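PDB 2F06: acetohydroxyacid synthase small subunit Related from Bacteroides thetaiotaomicron, which is of unknown function but carries a pair of ACT domains and binds histidine, consistent with a role in sensing amino acids. Local coordinates for residues E25-E30 with D56-A61; G91-E96 with I125-E130; V98-M103 with V114-S119. One frame throughout, in Å; residues are numbered along the deposited sequence. Where two conformers were deposited one is given.

Interaction 1 of 3, residues E25-E30 with D56-A61; sequences EVLAKE and DKAYKA
The two helices of the first ACT-type βαββαβ unit meet here, the C-terminal part of helix 19-29 lying against the early turns of helix 55-64. The methyls of Ala58 and Ala61 receive the side chains of the other helix. Leu27 holds CG anti to its carbonyl carbon (chi1 -61°), and although its CB does not point at the other helix, the branch CD2 swings over to Ala58, with Leu27 CD2 3.7 Å from Ala58 CB. Its neighbour Val26 points toward the other helix and meets the methyl one turn on from Ala58: Val26 CG1, anti to the backbone N, is 3.9 Å from Ala61 CB. Glu30, at the end of its segment, folds back on itself at chi2 (-54°), so that its aliphatic part and one carboxylate oxygen lie against the same methyl, Glu30 OE2 being 3.6 Å from Ala61 CB. Lys57 lies along the solvent-exposed side of the contact. Its CE packs on Glu30 CB, and NZ reaches the main-chain carbonyl rather than the carboxylate, in a weak hydrogen bond of 3.3 Å from Lys57 NZ to Glu30 O. The Glu30 carboxylate stays farther off, with OE1 5.1 Å from Lys57 NZ, so any attraction between the charges is probably modest. Leu62 of helix 55-64 also packs on Val26 and Leu27, Ile32 packs on Ala58, and Tyr59 turns from this interface to Val69 and Ile71 of strand 69-80.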
loop_
_atom_site.group_PDB
_atom_site.type_symbol
_atom_site.label_atom_id
_atom_site.label_comp_id
_atom_site.label_asym_id
_atom_site.label_seq_id
_atom_site.Cartn_x
_atom_site.Cartn_y
_atom_site.Cartn_z
ATOM N N GLU A 25 -7.711 4.555 -21.943
ATOM C CA GLU A 25 -8.641 4.729 -23.090
ATOM C C GLU A 25 -9.736 5.812 -22.914
ATOM O O GLU A 25 -9.951 6.609 -23.816
ATOM C CB GLU A 25 -9.240 3.384 -23.489
ATOM C CG GLU A 25 -8.163 2.453 -24.140
ATOM C CD GLU A 25 -8.671 1.090 -24.618
ATOM O OE1 GLU A 25 -9.811 0.656 -24.250
ATOM O OE2 GLU A 25 -7.922 0.442 -25.417
ATOM N N VAL A 26 -10.482 5.798 -21.821
ATOM C CA VAL A 26 -11.296 6.973 -21.387
ATOM C C VAL A 26 -10.598 8.328 -21.513
ATOM O O VAL A 26 -11.139 9.249 -22.120
ATOM C CB VAL A 26 -11.852 6.861 -19.933
ATOM C CG1 VAL A 26 -12.741 8.085 -19.618
ATOM C CG2 VAL A 26 -12.699 5.603 -19.808
ATOM N N LEU A 27 -9.409 8.455 -20.956
ATOM C CA LEU A 27 -8.672 9.698 -21.037
ATOM C C LEU A 27 -8.207 10.057 -22.442
ATOM O O LEU A 27 -8.317 11.225 -22.809
ATOM C CB LEU A 27 -7.499 9.691 -20.042
ATOM C CG LEU A 27 -7.994 9.551 -18.593
ATOM C CD1 LEU A 27 -6.813 9.500 -17.627
ATOM C CD2 LEU A 27 -8.964 10.695 -18.161
ATOM N N ALA A 28 -7.708 9.077 -23.221
ATOM C CA ALA A 28 -7.338 9.285 -24.623
ATOM C C ALA A 28 -8.497 9.814 -25.459
ATOM O O ALA A 28 -8.304 10.651 -26.368
ATOM C CB ALA A 28 -6.878 7.984 -25.266
ATOM N N LYS A 29 -9.687 9.262 -25.222
ATOM C CA LYS A 29 -10.859 9.611 -26.033
ATOM C C LYS A 29 -11.239 11.104 -25.832
ATOM O O LYS A 29 -11.823 11.743 -26.740
ATOM C CB LYS A 29 -12.029 8.694 -25.683
ATOM C CG LYS A 29 -13.387 9.180 -26.183
ATOM C CD LYS A 29 -14.425 8.032 -26.261
ATOM C CE LYS A 29 -14.479 7.299 -27.649
ATOM N NZ LYS A 29 -15.081 8.046 -28.855
ATOM N N GLU A 30 -10.902 11.649 -24.653
ATOM C CA GLU A 30 -11.200 13.029 -24.367
ATOM C C GLU A 30 -10.076 14.001 -24.801
ATOM O O GLU A 30 -10.205 15.246 -24.589
ATOM C CB GLU A 30 -11.536 13.223 -22.867
ATOM C CG GLU A 30 -12.688 12.391 -22.243
ATOM C CD GLU A 30 -14.053 12.468 -22.961
ATOM O OE1 GLU A 30 -14.093 12.534 -24.205
ATOM O OE2 GLU A 30 -15.116 12.432 -22.286
ATOM N N ASP A 56 -10.666 18.375 -14.221
ATOM C CA ASP A 56 -12.128 18.428 -14.070
ATOM C C ASP A 56 -12.853 17.651 -15.187
ATOM O O ASP A 56 -13.803 16.908 -14.912
ATOM C CB ASP A 56 -12.640 19.870 -13.984
ATOM C CG ASP A 56 -12.089 20.627 -12.760
ATOM O OD1 ASP A 56 -11.751 20.023 -11.686
ATOM O OD2 ASP A 56 -12.002 21.868 -12.886
ATOM N N LYS A 57 -12.387 17.830 -16.419
ATOM C CA LYS A 57 -12.936 17.090 -17.569
ATOM C C LYS A 57 -12.641 15.590 -17.387
ATOM O O LYS A 57 -13.518 14.755 -17.631
ATOM C CB LYS A 57 -12.337 17.592 -18.876
ATOM C CG LYS A 57 -13.017 17.027 -20.061
ATOM C CD LYS A 57 -12.699 17.807 -21.311
ATOM C CE LYS A 57 -12.222 16.846 -22.336
ATOM N NZ LYS A 57 -12.566 17.341 -23.662
ATOM N N ALA A 58 -11.410 15.266 -16.971
ATOM C CA ALA A 58 -11.005 13.890 -16.703
ATOM C C ALA A 58 -11.823 13.232 -15.622
ATOM O O ALA A 58 -12.336 12.101 -15.834
ATOM C CB ALA A 58 -9.563 13.803 -16.342
ATOM N N TYR A 59 -11.964 13.918 -14.495
ATOM C CA TYR A 59 -12.842 13.434 -13.430
ATOM C C TYR A 59 -14.281 13.116 -13.882
ATOM O O TYR A 59 -14.846 12.078 -13.537
ATOM C CB TYR A 59 -12.867 14.435 -12.277
ATOM C CG TYR A 59 -13.783 14.112 -11.112
ATOM C CD1 TYR A 59 -13.316 13.367 -10.049
ATOM C CD2 TYR A 59 -15.075 14.625 -11.050
ATOM C CE1 TYR A 59 -14.081 13.096 -8.976
ATOM C CE2 TYR A 59 -15.881 14.339 -9.977
ATOM C CZ TYR A 59 -15.358 13.578 -8.939
ATOM O OH TYR A 59 -16.090 13.295 -7.829
ATOM N N LYS A 60 -14.899 14.007 -14.633
ATOM C CA LYS A 60 -16.297 13.749 -15.008
ATOM C C LYS A 60 -16.427 12.586 -16.026
ATOM O O LYS A 60 -17.386 11.803 -15.947
ATOM C CB LYS A 60 -16.943 15.057 -15.481
ATOM C CG LYS A 60 -18.288 14.917 -16.127
ATOM C CD LYS A 60 -18.695 16.225 -16.820
ATOM C CE LYS A 60 -19.794 15.974 -17.851
ATOM N NZ LYS A 60 -20.827 15.153 -17.151
ATOM N N ALA A 61 -15.472 12.485 -16.960
ATOM C CA ALA A 61 -15.391 11.367 -17.903
ATOM C C ALA A 61 -15.255 9.988 -17.182
ATOM O O ALA A 61 -15.993 8.999 -17.462
ATOM C CB ALA A 61 -14.210 11.584 -18.872
#

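Interaction 2 of 3, residues G91-E96 with I125-E130; sequences GFLSAE and IEVLKE
Val127 is the residue at the middle of this helix pair, its CB directed at helix 85-95 and its two methyls dividing the work. CG1, anti to the backbone N (chi1 172°), rests against the main chain of Phe92, with Val127 CG1 3.7 Å from Phe92 O, and also meets Phe92 CB. CG2 takes the other side, where the bent side chain of Glu96 crosses it obliquely; Glu96 CG lies 3.6 Å from Val127 CG2, so it is the aliphatic part of the glutamate that makes the contact. Deeper in, Leu93 and Leu128 cross obliquely and touch through their branch tips, Leu93 CD2 to Leu128 CD2 at 3.7 Å. Both leucines have CG anti to the carbonyl carbon and a nearly extended chi2, which brings the methyls together although neither CB aims directly across. The same Leu93 CD2 lies 4.1 Å from Val127 CG1, joining the two apolar points. An alanine in place of Leu93 would remove the branches that meet Leu128 and Val127, and would probably loosen the packing between the helices. Leu128 also packs on Leu135 of strand 134-136, while the ring of Phe92 extends to Lys131 and Val133. The segment axes come within 9.6 Å at closest approach and cross obliquely, at 129° between their N-to-C directions, as the helix pair that packs on one face of the sheet in an ACT βαββαβ fold.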
loop_
_atom_site.group_PDB
_atom_site.type_symbol
_atom_site.label_atom_id
_atom_site.label_comp_id
_atom_site.label_asym_id
_atom_site.label_seq_id
_atom_site.Cartn_x
_atom_site.Cartn_y
_atom_site.Cartn_z
ATOM N N GLY A 91 15.407 18.750 3.024
ATOM C CA GLY A 91 16.052 19.175 4.244
ATOM C C GLY A 91 15.464 20.513 4.651
ATOM O O GLY A 91 15.268 20.761 5.844
ATOM N N PHE A 92 15.165 21.379 3.678
ATOM C CA PHE A 92 14.460 22.618 3.994
ATOM C C PHE A 92 13.151 22.214 4.656
ATOM O O PHE A 92 12.799 22.732 5.687
ATOM C CB PHE A 92 14.111 23.471 2.768
ATOM C CG PHE A 92 15.292 24.119 2.048
ATOM C CD1 PHE A 92 16.402 24.570 2.713
ATOM C CD2 PHE A 92 15.229 24.300 0.650
ATOM C CE1 PHE A 92 17.454 25.205 2.014
ATOM C CE2 PHE A 92 16.266 24.892 -0.064
ATOM C CZ PHE A 92 17.380 25.355 0.626
ATOM N N LEU A 93 12.421 21.264 4.079
ATOM C CA LEU A 93 11.080 20.956 4.584
ATOM C C LEU A 93 11.175 20.336 5.933
ATOM O O LEU A 93 10.452 20.727 6.848
ATOM C CB LEU A 93 10.305 19.998 3.654
ATOM C CG LEU A 93 9.953 20.599 2.318
ATOM C CD1 LEU A 93 9.552 19.587 1.321
ATOM C CD2 LEU A 93 8.872 21.622 2.574
ATOM N N SER A 94 12.045 19.348 6.077
ATOM C CA SER A 94 12.096 18.665 7.346
ATOM C C SER A 94 12.619 19.566 8.517
ATOM O O SER A 94 12.074 19.508 9.617
ATOM C CB SER A 94 12.784 17.305 7.203
ATOM O OG SER A 94 14.173 17.422 7.319
ATOM N N ALA A 95 13.567 20.468 8.245
ATOM C CA ALA A 95 14.017 21.474 9.225
ATOM C C ALA A 95 12.860 22.333 9.763
ATOM O O ALA A 95 12.929 22.886 10.888
ATOM C CB ALA A 95 15.099 22.359 8.637
ATOM N N GLU A 96 11.778 22.414 8.972
ATOM C CA GLU A 96 10.586 23.178 9.370
ATOM C C GLU A 96 9.410 22.294 9.793
ATOM O O GLU A 96 8.276 22.775 9.892
ATOM C CB GLU A 96 10.135 24.124 8.251
ATOM C CG GLU A 96 11.081 25.281 7.918
ATOM C CD GLU A 96 11.179 26.314 8.994
ATOM O OE1 GLU A 96 10.142 26.686 9.627
ATOM O OE2 GLU A 96 12.333 26.765 9.210
ATOM N N ILE A 125 4.160 25.058 1.164
ATOM C CA ILE A 125 4.315 26.073 0.133
ATOM C C ILE A 125 5.069 27.287 0.683
ATOM O O ILE A 125 5.892 27.868 -0.019
ATOM C CB ILE A 125 2.982 26.495 -0.465
ATOM C CG1 ILE A 125 2.444 25.395 -1.365
ATOM C CG2 ILE A 125 3.113 27.770 -1.301
ATOM C CD1 ILE A 125 1.030 25.681 -1.841
ATOM N N GLU A 126 4.818 27.611 1.938
ATOM C CA GLU A 126 5.481 28.722 2.618
ATOM C C GLU A 126 6.996 28.539 2.602
ATOM O O GLU A 126 7.717 29.410 2.140
ATOM C CB GLU A 126 4.971 28.770 4.056
ATOM C CG GLU A 126 5.263 30.031 4.790
ATOM C CD GLU A 126 4.438 30.127 6.053
ATOM O OE1 GLU A 126 3.240 29.723 6.009
ATOM O OE2 GLU A 126 4.986 30.589 7.077
ATOM N N VAL A 127 7.460 27.381 3.092
ATOM C CA VAL A 127 8.903 27.031 3.194
ATOM C C VAL A 127 9.577 27.096 1.814
ATOM O O VAL A 127 10.615 27.729 1.641
ATOM C CB VAL A 127 9.122 25.605 3.899
ATOM C CG1 VAL A 127 10.576 25.118 3.843
ATOM C CG2 VAL A 127 8.642 25.646 5.352
ATOM N N LEU A 128 8.938 26.489 0.829
ATOM C CA LEU A 128 9.517 26.363 -0.503
ATOM C C LEU A 128 9.709 27.738 -1.113
ATOM O O LEU A 128 10.761 27.991 -1.689
ATOM C CB LEU A 128 8.620 25.494 -1.407
ATOM C CG LEU A 128 8.350 24.055 -0.953
ATOM C CD1 LEU A 128 7.424 23.385 -1.908
ATOM C CD2 LEU A 128 9.605 23.183 -0.740
ATOM N N LYS A 129 8.696 28.609 -0.997
ATOM C CA LYS A 129 8.766 29.988 -1.533
ATOM C C LYS A 129 9.908 30.766 -0.813
ATOM O O LYS A 129 10.758 31.409 -1.459
ATOM C CB LYS A 129 7.427 30.754 -1.365
ATOM C CG LYS A 129 6.211 30.301 -2.244
ATOM C CD LYS A 129 4.976 31.269 -2.106
ATOM C CE LYS A 129 4.864 32.249 -3.281
ATOM N NZ LYS A 129 4.246 33.617 -2.994
ATOM N N GLU A 130 9.905 30.667 0.521
ATOM C CA GLU A 130 10.938 31.223 1.402
ATOM C C GLU A 130 12.337 30.779 0.985
ATOM O O GLU A 130 13.239 31.594 0.877
ATOM C CB GLU A 130 10.674 30.799 2.858
ATOM C CG GLU A 130 11.126 31.789 3.937
ATOM C CD GLU A 130 12.588 31.603 4.383
ATOM O OE1 GLU A 130 13.114 30.457 4.345
ATOM O OE2 GLU A 130 13.202 32.612 4.788
#

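Interaction 3 of 3, residues V98-M103 with V114-S119; sequences VFIEYM and VVIRPS
Ile116 occupies the apolar centre, between Ile100 and selenomethionine Met103 on one face of the hairpin. Ile116 CD1 touches Met103 CB at 3.7 Å, while Ile116 CG2 is 3.8 Å from Ile100 CD1. Met103 extends alongside Val114, and Leu86 and Leu90 of helix 85-95 cover this face. The other face carries Tyr102 and Arg117. With CG in the crowded position between N and carbonyl carbon (chi1 54°), Tyr102 lays its ring over Arg117, whose CB sits 3.6 Å from the Tyr102 ring centroid, a CH-pi contact directly over the face. The backbone between these faces is irregular: Glu101 and Tyr102 both oppose Arg117 in a classic beta bulge. Arg117 O accepts a hydrogen bond from Glu101 N, 2.8 Å away, and a weak one from Tyr102 N, while Arg117 N donates to Tyr102 O in a nearly straight bond (168°). At the outer end, Ser119 grips Phe99 twice, its OG accepting from Phe99 N at 2.8 Å and its N donating to Phe99 O at 2.7 Å. Arg117 NH1 binds Asp73 O, Glu101 OE1 pairs with Lys16 of the second subunit, and Tyr102 OH bonds to Gln8 of its own chain and to Asp44 of the third subunit. The chemistry thus implies an apolar face shared between helix 85-95 and Leu20 of the second subunit, and polar ends that bind both within the chain and to two other subunits.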
loop_
_atom_site.group_PDB
_atom_site.type_symbol
_atom_site.label_atom_id
_atom_site.label_comp_id
_atom_site.label_asym_id
_atom_site.label_seq_id
_atom_site.Cartn_x
_atom_site.Cartn_y
_atom_site.Cartn_z
ATOM N N VAL A 98 7.888 19.874 8.109
ATOM C CA VAL A 98 6.950 19.551 7.048
ATOM C C VAL A 98 7.378 18.208 6.423
ATOM O O VAL A 98 8.483 18.104 5.881
ATOM C CB VAL A 98 6.936 20.589 5.896
ATOM C CG1 VAL A 98 6.025 20.048 4.730
ATOM C CG2 VAL A 98 6.462 21.921 6.340
ATOM N N PHE A 99 6.557 17.175 6.506
ATOM C CA PHE A 99 7.016 15.884 6.004
ATOM C C PHE A 99 6.267 15.427 4.723
ATOM O O PHE A 99 5.183 15.977 4.382
ATOM C CB PHE A 99 7.074 14.861 7.150
ATOM C CG PHE A 99 7.804 15.381 8.377
ATOM C CD1 PHE A 99 9.109 15.875 8.273
ATOM C CD2 PHE A 99 7.177 15.418 9.624
ATOM C CE1 PHE A 99 9.780 16.384 9.391
ATOM C CE2 PHE A 99 7.847 15.918 10.743
ATOM C CZ PHE A 99 9.149 16.402 10.625
ATOM N N ILE A 100 6.891 14.516 3.972
ATOM C CA ILE A 100 6.349 14.054 2.689
ATOM C C ILE A 100 5.437 12.854 2.954
ATOM O O ILE A 100 5.920 11.913 3.577
ATOM C CB ILE A 100 7.552 13.621 1.777
ATOM C CG1 ILE A 100 8.649 14.728 1.669
ATOM C CG2 ILE A 100 7.078 13.130 0.437
ATOM C CD1 ILE A 100 8.335 15.914 0.683
ATOM N N GLU A 101 4.128 12.890 2.618
ATOM C CA GLU A 101 3.335 11.654 2.729
ATOM C C GLU A 101 3.672 10.719 1.566
ATOM O O GLU A 101 3.949 9.541 1.806
ATOM C CB GLU A 101 1.826 11.868 2.901
ATOM C CG GLU A 101 1.386 12.101 4.373
ATOM C CD GLU A 101 1.943 11.069 5.393
ATOM O OE1 GLU A 101 1.827 9.826 5.175
ATOM O OE2 GLU A 101 2.493 11.512 6.435
ATOM N N TYR A 102 3.715 11.253 0.352
ATOM C CA TYR A 102 4.331 10.605 -0.829
ATOM C C TYR A 102 4.751 11.663 -1.836
ATOM O O TYR A 102 4.379 12.870 -1.743
ATOM C CB TYR A 102 3.405 9.578 -1.528
ATOM C CG TYR A 102 2.049 10.157 -1.899
ATOM C CD1 TYR A 102 0.956 10.134 -0.981
ATOM C CD2 TYR A 102 1.848 10.742 -3.159
ATOM C CE1 TYR A 102 -0.342 10.677 -1.368
ATOM C CE2 TYR A 102 0.644 11.245 -3.522
ATOM C CZ TYR A 102 -0.448 11.235 -2.637
ATOM O OH TYR A 102 -1.610 11.822 -3.112
HETATM N N MSE A 103 5.527 11.191 -2.808
HETATM C CA MSE A 103 5.996 12.017 -3.934
HETATM C C MSE A 103 6.311 11.082 -5.056
HETATM O O MSE A 103 6.475 9.897 -4.802
HETATM C CB MSE A 103 7.264 12.822 -3.537
HETATM C CG MSE A 103 8.599 12.076 -3.691
HETATM SE SE MSE A 103 9.976 13.274 -2.968
HETATM C CE MSE A 103 11.408 11.980 -2.429
ATOM N N VAL A 114 8.914 17.245 -9.635
ATOM C CA VAL A 114 8.548 16.464 -8.466
ATOM C C VAL A 114 7.144 16.840 -8.070
ATOM O O VAL A 114 6.849 18.014 -7.929
ATOM C CB VAL A 114 9.508 16.714 -7.224
ATOM C CG1 VAL A 114 9.261 15.630 -6.145
ATOM C CG2 VAL A 114 10.991 16.745 -7.684
ATOM N N VAL A 115 6.291 15.831 -7.927
ATOM C CA VAL A 115 4.974 15.976 -7.318
ATOM C C VAL A 115 4.981 15.513 -5.872
ATOM O O VAL A 115 5.361 14.370 -5.546
ATOM C CB VAL A 115 3.938 15.163 -8.105
ATOM C CG1 VAL A 115 2.588 15.070 -7.337
ATOM C CG2 VAL A 115 3.770 15.742 -9.502
ATOM N N ILE A 116 4.532 16.413 -5.009
ATOM C CA ILE A 116 4.525 16.192 -3.589
ATOM C C ILE A 116 3.180 16.244 -2.965
ATOM O O ILE A 116 2.447 17.221 -3.160
ATOM C CB ILE A 116 5.246 17.364 -2.866
ATOM C CG1 ILE A 116 6.637 17.550 -3.422
ATOM C CG2 ILE A 116 5.404 17.040 -1.399
ATOM C CD1 ILE A 116 7.555 16.428 -3.024
ATOM N N ARG A 117 2.896 15.275 -2.107
ATOM C CA ARG A 117 1.749 15.362 -1.155
ATOM C C ARG A 117 2.358 15.516 0.258
ATOM O O ARG A 117 2.788 14.510 0.838
ATOM C CB ARG A 117 0.930 14.102 -1.199
ATOM C CG ARG A 117 -0.172 13.999 -0.180
ATOM C CD ARG A 117 -1.045 15.237 -0.214
ATOM N NE ARG A 117 -2.105 15.212 0.818
ATOM C CZ ARG A 117 -3.114 16.095 0.909
ATOM N NH1 ARG A 117 -3.222 17.114 0.054
ATOM N NH2 ARG A 117 -4.016 15.964 1.877
ATOM N N PRO A 118 2.414 16.772 0.767
ATOM C CA PRO A 118 2.993 17.118 2.027
ATOM C C PRO A 118 2.056 16.879 3.212
ATOM O O PRO A 118 0.837 16.768 3.045
ATOM C CB PRO A 118 3.288 18.621 1.869
ATOM C CG PRO A 118 2.220 19.135 0.975
ATOM C CD PRO A 118 1.896 17.965 0.048
ATOM N N SER A 119 2.644 16.777 4.395
ATOM C CA SER A 119 1.890 16.685 5.620
ATOM C C SER A 119 0.984 17.928 5.856
ATOM O O SER A 119 -0.102 17.825 6.405
ATOM C CB SER A 119 2.891 16.599 6.795
ATOM O OG SER A 119 3.820 17.696 6.764
#

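Overall arrangement
Along the chain, interaction 1 is complete before the others begin, while interaction 3 falls between the two segments of interaction 2. The first joins helices 19-29 and 55-64 in the N-terminal half; its centre lies about 35 Å from interaction 2's centre and 26 Å from interaction 3's, on the opposite side of the chain's centre. Interactions 2 and 3 share the C-terminal ACT unit, centres about 12 Å apart, and both touch the second subunit. They meet where helix 85-95 leads into strand 100-108: Leu93 O and Val98 N, 3.0 Å apart, probably share a hydrogen bond, and Leu93 packs on Ile100. The helix pairs lie toward opposite ends of one branched or curled antiparallel sheet, consistent with paired ACT units.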